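Local coordinates for protein AAA ATPase, central region (Enterococcus faecium, PDB 2R9G) that is the C-terminal, probably tetramer-forming fragment of an MgsA-family AAA+ ATPase, whose parent enzyme probably couples ATP hydrolysis to work on DNA, at residues Ser19-Ser24 and Met54-Glu59; Ser28-Ala33 and Val94-Cys99. All coordinates share one frame; numbering follows the deposited sequence.

Interaction 1 of 2, residues Ser19-Ser24 and Met54-Glu59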
loop_
_atom_site.group_PDB
_atom_site.type_symbol
_atom_site.label_atom_id
_atom_site.label_comp_id
_atom_site.label_asym_id
_atom_site.label_seq_id
_atom_site.Cartn_x
_atom_site.Cartn_y
_atom_site.Cartn_z
ATOM N N SER C 19 -26.679 2.766 -5.669
ATOM C CA SER C 19 -26.754 1.717 -6.687
ATOM C C SER C 19 -26.177 2.194 -8.025
ATOM O O SER C 19 -25.350 1.505 -8.610
ATOM C CB SER C 19 -28.203 1.238 -6.859
ATOM O OG SER C 19 -28.323 0.295 -7.907
ATOM N N ALA C 20 -26.585 3.383 -8.474
ATOM C CA ALA C 20 -26.096 3.955 -9.734
ATOM C C ALA C 20 -24.595 4.273 -9.720
ATOM O O ALA C 20 -23.927 4.153 -10.738
ATOM C CB ALA C 20 -26.891 5.182 -10.092
ATOM N N PHE C 21 -24.093 4.686 -8.557
ATOM C CA PHE C 21 -22.668 4.881 -8.290
ATOM C C PHE C 21 -21.854 3.593 -8.496
ATOM O O PHE C 21 -20.882 3.601 -9.245
ATOM C CB PHE C 21 -22.503 5.443 -6.861
ATOM C CG PHE C 21 -21.071 5.712 -6.436
ATOM C CD1 PHE C 21 -20.238 6.532 -7.185
ATOM C CD2 PHE C 21 -20.590 5.195 -5.237
ATOM C CE1 PHE C 21 -18.939 6.798 -6.768
ATOM C CE2 PHE C 21 -19.290 5.457 -4.808
ATOM C CZ PHE C 21 -18.462 6.257 -5.581
ATOM N N GLN C 22 -22.257 2.497 -7.843
ATOM C CA GLN C 22 -21.591 1.199 -8.022
ATOM C C GLN C 22 -21.646 0.688 -9.472
ATOM O O GLN C 22 -20.635 0.215 -10.013
ATOM C CB GLN C 22 -22.122 0.145 -7.027
ATOM C CG GLN C 22 -21.704 -1.301 -7.365
ATOM C CD GLN C 22 -21.470 -2.204 -6.161
ATOM O OE1 GLN C 22 -22.037 -2.007 -5.089
ATOM N NE2 GLN C 22 -20.632 -3.215 -6.347
ATOM N N LYS C 23 -22.819 0.821 -10.090
ATOM C CA LYS C 23 -23.037 0.354 -11.459
ATOM C C LYS C 23 -22.242 1.161 -12.495
ATOM O O LYS C 23 -21.733 0.594 -13.472
ATOM C CB LYS C 23 -24.536 0.323 -11.782
ATOM C CG LYS C 23 -25.299 -0.755 -11.002
ATOM C CD LYS C 23 -26.805 -0.590 -11.120
ATOM C CE LYS C 23 -27.550 -1.822 -10.615
ATOM N NZ LYS C 23 -27.487 -1.957 -9.127
ATOM N N SER C 24 -22.113 2.472 -12.269
ATOM C CA SER C 24 -21.279 3.342 -13.119
ATOM C C SER C 24 -19.792 2.977 -13.080
ATOM O O SER C 24 -19.147 2.912 -14.126
ATOM C CB SER C 24 -21.434 4.822 -12.738
ATOM O OG SER C 24 -22.756 5.297 -12.931
ATOM N N MET C 54 -15.069 0.950 -1.011
ATOM C CA MET C 54 -14.289 -0.260 -0.708
ATOM C C MET C 54 -14.941 -1.537 -1.255
ATOM O O MET C 54 -14.238 -2.413 -1.748
ATOM C CB MET C 54 -14.000 -0.402 0.800
ATOM C CG MET C 54 -12.994 0.620 1.348
ATOM S SD MET C 54 -12.627 0.505 3.107
ATOM C CE MET C 54 -14.173 0.977 3.863
ATOM N N VAL C 55 -16.273 -1.623 -1.179
ATOM C CA VAL C 55 -17.026 -2.741 -1.764
ATOM C C VAL C 55 -16.808 -2.814 -3.273
ATOM O O VAL C 55 -16.486 -3.882 -3.795
ATOM C CB VAL C 55 -18.556 -2.673 -1.459
ATOM C CG1 VAL C 55 -19.340 -3.707 -2.293
ATOM C CG2 VAL C 55 -18.813 -2.911 0.006
ATOM N N ILE C 56 -16.952 -1.675 -3.952
ATOM C CA ILE C 56 -16.826 -1.609 -5.417
ATOM C C ILE C 56 -15.442 -2.076 -5.883
ATOM O O ILE C 56 -15.344 -2.961 -6.730
ATOM C CB ILE C 56 -17.141 -0.191 -5.974
ATOM C CG1 ILE C 56 -18.604 0.187 -5.714
ATOM C CG2 ILE C 56 -16.878 -0.137 -7.464
ATOM C CD1 ILE C 56 -18.846 1.692 -5.690
ATOM N N GLY C 57 -14.390 -1.513 -5.285
ATOM C CA GLY C 57 -13.015 -1.836 -5.650
ATOM C C GLY C 57 -12.703 -3.310 -5.513
ATOM O O GLY C 57 -12.050 -3.900 -6.371
ATOM N N TYR C 58 -13.198 -3.913 -4.442
ATOM C CA TYR C 58 -12.962 -5.320 -4.194
ATOM C C TYR C 58 -13.937 -6.263 -4.900
ATOM O O TYR C 58 -13.599 -7.415 -5.157
ATOM C CB TYR C 58 -12.961 -5.610 -2.704
ATOM C CG TYR C 58 -11.713 -5.164 -1.967
ATOM C CD1 TYR C 58 -10.493 -5.816 -2.147
ATOM C CD2 TYR C 58 -11.765 -4.119 -1.048
ATOM C CE1 TYR C 58 -9.355 -5.416 -1.441
ATOM C CE2 TYR C 58 -10.637 -3.708 -0.351
ATOM C CZ TYR C 58 -9.439 -4.354 -0.553
ATOM O OH TYR C 58 -8.336 -3.947 0.158
ATOM N N GLU C 59 -15.147 -5.796 -5.182
ATOM C CA GLU C 59 -16.144 -6.615 -5.871
ATOM C C GLU C 59 -15.900 -6.603 -7.368
ATOM O O GLU C 59 -15.800 -7.649 -7.995
ATOM C CB GLU C 59 -17.567 -6.126 -5.571
ATOM C CG GLU C 59 -18.655 -7.023 -6.111
ATOM C CD GLU C 59 -20.052 -6.471 -5.887
ATOM O OE1 GLU C 59 -20.361 -6.001 -4.762
ATOM O OE2 GLU C 59 -20.851 -6.520 -6.842
#
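The amide nitrogen NE2 of Gln22 is shared between two acidic side chains of helix 46-61. Its stronger partner is OD2 of Asp60, while across the contact it gives a weak hydrogen bond to Glu59, NE2 to OE1 3.2 Å with an N-H...O angle of 150°. The amide and the Glu59 carboxylate are twisted 48° apart, and their side chains meet at roughly a right angle, tip to tip. Glu59 reaches this point as an extended chain, and its other oxygen, OE2, makes a salt bridge with Arg26, one turn further along helix 14-26.

Beneath the polar tips lies Ile56. With its CG1 anti to the carbonyl carbon, Ile56 sends CD1 against the backbone of the facing helix, 3.6 Å from CA of Gln22. Gln22 runs past it in the opposite direction, so that its aliphatic CB is 3.8 Å from CG1 of Ile56. The same methyl CD1 lies obliquely to the Phe21 ring, 3.9 Å from CE2, and Phe21 in turn packs on Leu37 of helix 30-43.

The short helical segments run at 30° to each other with axes 10.2 Å apart, a spacing that a branched isoleucine can bridge. Glutamine suits this half-exposed place facing Ile56, because its methylenes cover the isoleucine while its amide meets acids; Arg26 would be expected to stabilise the negative charge of Glu59.

Interaction 2 of 2, residues Ser28-Ala33 and Val94-Cys99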
loop_
_atom_site.group_PDB
_atom_site.type_symbol
_atom_site.label_atom_id
_atom_site.label_comp_id
_atom_site.label_asym_id
_atom_site.label_seq_id
_atom_site.Cartn_x
_atom_site.Cartn_y
_atom_site.Cartn_z
ATOM N N SER C 28 -17.422 1.173 -16.059
ATOM C CA SER C 28 -16.305 1.944 -16.628
ATOM C C SER C 28 -16.663 3.347 -17.125
ATOM O O SER C 28 -15.992 3.893 -18.002
ATOM C CB SER C 28 -15.546 1.143 -17.707
ATOM O OG SER C 28 -15.028 -0.076 -17.191
ATOM N N ASP C 29 -17.701 3.942 -16.541
ATOM C CA ASP C 29 -18.133 5.284 -16.938
ATOM C C ASP C 29 -17.666 6.298 -15.903
ATOM O O ASP C 29 -18.342 6.514 -14.898
ATOM C CB ASP C 29 -19.662 5.326 -17.092
ATOM C CG ASP C 29 -20.159 6.557 -17.846
ATOM O OD1 ASP C 29 -19.542 7.641 -17.754
ATOM O OD2 ASP C 29 -21.201 6.439 -18.529
ATOM N N VAL C 30 -16.518 6.920 -16.162
ATOM C CA VAL C 30 -15.931 7.913 -15.245
ATOM C C VAL C 30 -16.900 9.051 -14.929
ATOM O O VAL C 30 -17.124 9.375 -13.764
ATOM C CB VAL C 30 -14.621 8.521 -15.806
ATOM C CG1 VAL C 30 -14.004 9.464 -14.802
ATOM C CG2 VAL C 30 -13.644 7.441 -16.152
ATOM N N ASP C 31 -17.487 9.631 -15.975
ATOM C CA ASP C 31 -18.304 10.840 -15.850
ATOM C C ASP C 31 -19.582 10.605 -15.069
ATOM O O ASP C 31 -19.987 11.447 -14.273
ATOM C CB ASP C 31 -18.608 11.411 -17.233
ATOM C CG ASP C 31 -17.349 11.757 -18.003
ATOM O OD1 ASP C 31 -16.579 12.616 -17.516
ATOM O OD2 ASP C 31 -17.122 11.160 -19.079
ATOM N N ALA C 32 -20.200 9.447 -15.289
ATOM C CA ALA C 32 -21.402 9.069 -14.560
ATOM C C ALA C 32 -21.075 8.760 -13.112
ATOM O O ALA C 32 -21.816 9.146 -12.216
ATOM C CB ALA C 32 -22.077 7.893 -15.216
ATOM N N ALA C 33 -19.950 8.087 -12.880
ATOM C CA ALA C 33 -19.518 7.763 -11.515
ATOM C C ALA C 33 -19.176 9.009 -10.718
ATOM O O ALA C 33 -19.463 9.084 -9.519
ATOM C CB ALA C 33 -18.351 6.812 -11.536
ATOM N N VAL C 94 -9.675 7.803 -6.628
ATOM C CA VAL C 94 -9.868 6.363 -6.655
ATOM C C VAL C 94 -11.009 5.949 -7.564
ATOM O O VAL C 94 -10.936 4.909 -8.193
ATOM C CB VAL C 94 -9.933 5.688 -5.235
ATOM C CG1 VAL C 94 -8.616 5.851 -4.518
ATOM C CG2 VAL C 94 -11.036 6.237 -4.387
ATOM N N VAL C 95 -12.029 6.792 -7.673
ATOM C CA VAL C 95 -13.167 6.524 -8.550
ATOM C C VAL C 95 -12.714 6.448 -10.014
ATOM O O VAL C 95 -13.030 5.486 -10.712
ATOM C CB VAL C 95 -14.320 7.554 -8.327
ATOM C CG1 VAL C 95 -15.290 7.588 -9.497
ATOM C CG2 VAL C 95 -15.079 7.233 -7.051
ATOM N N VAL C 96 -11.930 7.428 -10.453
ATOM C CA VAL C 96 -11.405 7.439 -11.819
ATOM C C VAL C 96 -10.531 6.212 -12.089
ATOM O O VAL C 96 -10.734 5.513 -13.085
ATOM C CB VAL C 96 -10.651 8.750 -12.130
ATOM C CG1 VAL C 96 -10.115 8.714 -13.528
ATOM C CG2 VAL C 96 -11.592 9.940 -11.987
ATOM N N ASP C 97 -9.598 5.949 -11.172
ATOM C CA ASP C 97 -8.723 4.778 -11.207
ATOM C C ASP C 97 -9.523 3.473 -11.282
ATOM O O ASP C 97 -9.209 2.616 -12.103
ATOM C CB ASP C 97 -7.789 4.776 -9.980
ATOM C CG ASP C 97 -6.735 3.655 -10.015
ATOM O OD1 ASP C 97 -6.513 3.019 -11.069
ATOM O OD2 ASP C 97 -6.110 3.416 -8.960
ATOM N N LEU C 98 -10.546 3.333 -10.437
ATOM C CA LEU C 98 -11.376 2.127 -10.418
ATOM C C LEU C 98 -12.176 1.948 -11.709
ATOM O O LEU C 98 -12.219 0.848 -12.258
ATOM C CB LEU C 98 -12.320 2.125 -9.215
ATOM C CG LEU C 98 -11.776 1.906 -7.801
ATOM C CD1 LEU C 98 -12.948 1.878 -6.805
ATOM C CD2 LEU C 98 -10.895 0.650 -7.693
ATOM N N CYS C 99 -12.792 3.033 -12.184
ATOM C CA CYS C 99 -13.525 3.053 -13.468
ATOM C C CYS C 99 -12.691 2.573 -14.644
ATOM O O CYS C 99 -13.208 1.913 -15.538
ATOM C CB CYS C 99 -14.027 4.468 -13.815
ATOM S SG CYS C 99 -15.349 5.087 -12.767
#
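A Schellman motif closes helix 14-26, and the chain turns at once into helix 30-43; this corner packs against the C-terminal part of helix 88-100. Ser28, the C-prime residue with positive phi (65°), brings its backbone close to the far helix: its CA lies 3.3 Å from O of Cys99 in a CA-H...O contact. Lys103 draws the polar groups here together, since its NZ hydrogen-bonds both Ser28 OG and the Cys99 carbonyl.

Asp29 follows as N-cap of the new helix. Its OD1 accepts from Ala32 N at 3.1 Å, the donor standing well above the carboxylate plane; a short acidic side chain suits this place because it can reach back to an amide left without a helical carbonyl.

In this all-alpha fold, the first turn of helix 30-43 meets the last turns of helix 88-100 through apolar side chains. Val30 divides its methyls: CG1, anti to the backbone N (chi1 -176°), meets CG2 of Val96 at 3.7 Å, whereas CG2 lies 3.8 Å from CB of Cys99. Ala33 points its CB at the facing helix, where it touches SG of Cys99 at 3.7 Å and CG1 of Val95 at 3.8 Å. Cys99 is a compact, weakly polar side chain that fits against Val30 and Ala33 in this buried place. Val95 also packs against Phe21 of helix 14-26 and Leu53 of helix 46-61.

Overall arrangement
Both contacts are buried and share one helical bundle, their centres about 10 Å apart. Helix 14-26 lies in interaction 1, and the turn that ends it opens interaction 2: Ser24 O probably accepts from Asp29 N, while Phe21 and Ser24 pack on Ala33. Interaction 1 joins helices 14-26 and 46-61 through an apolar centre beside a polar group in which the partly exposed Gln22 meets the buried Glu59. Interaction 2 joins helices 30-43 and 88-100 through small apolar side chains, its polar groups gathered at the helix ends. Both touch the third subunit, and in interaction 2 Asp31 and Asp97 bond to its tyrosines; interaction 1 also packs on the second subunit.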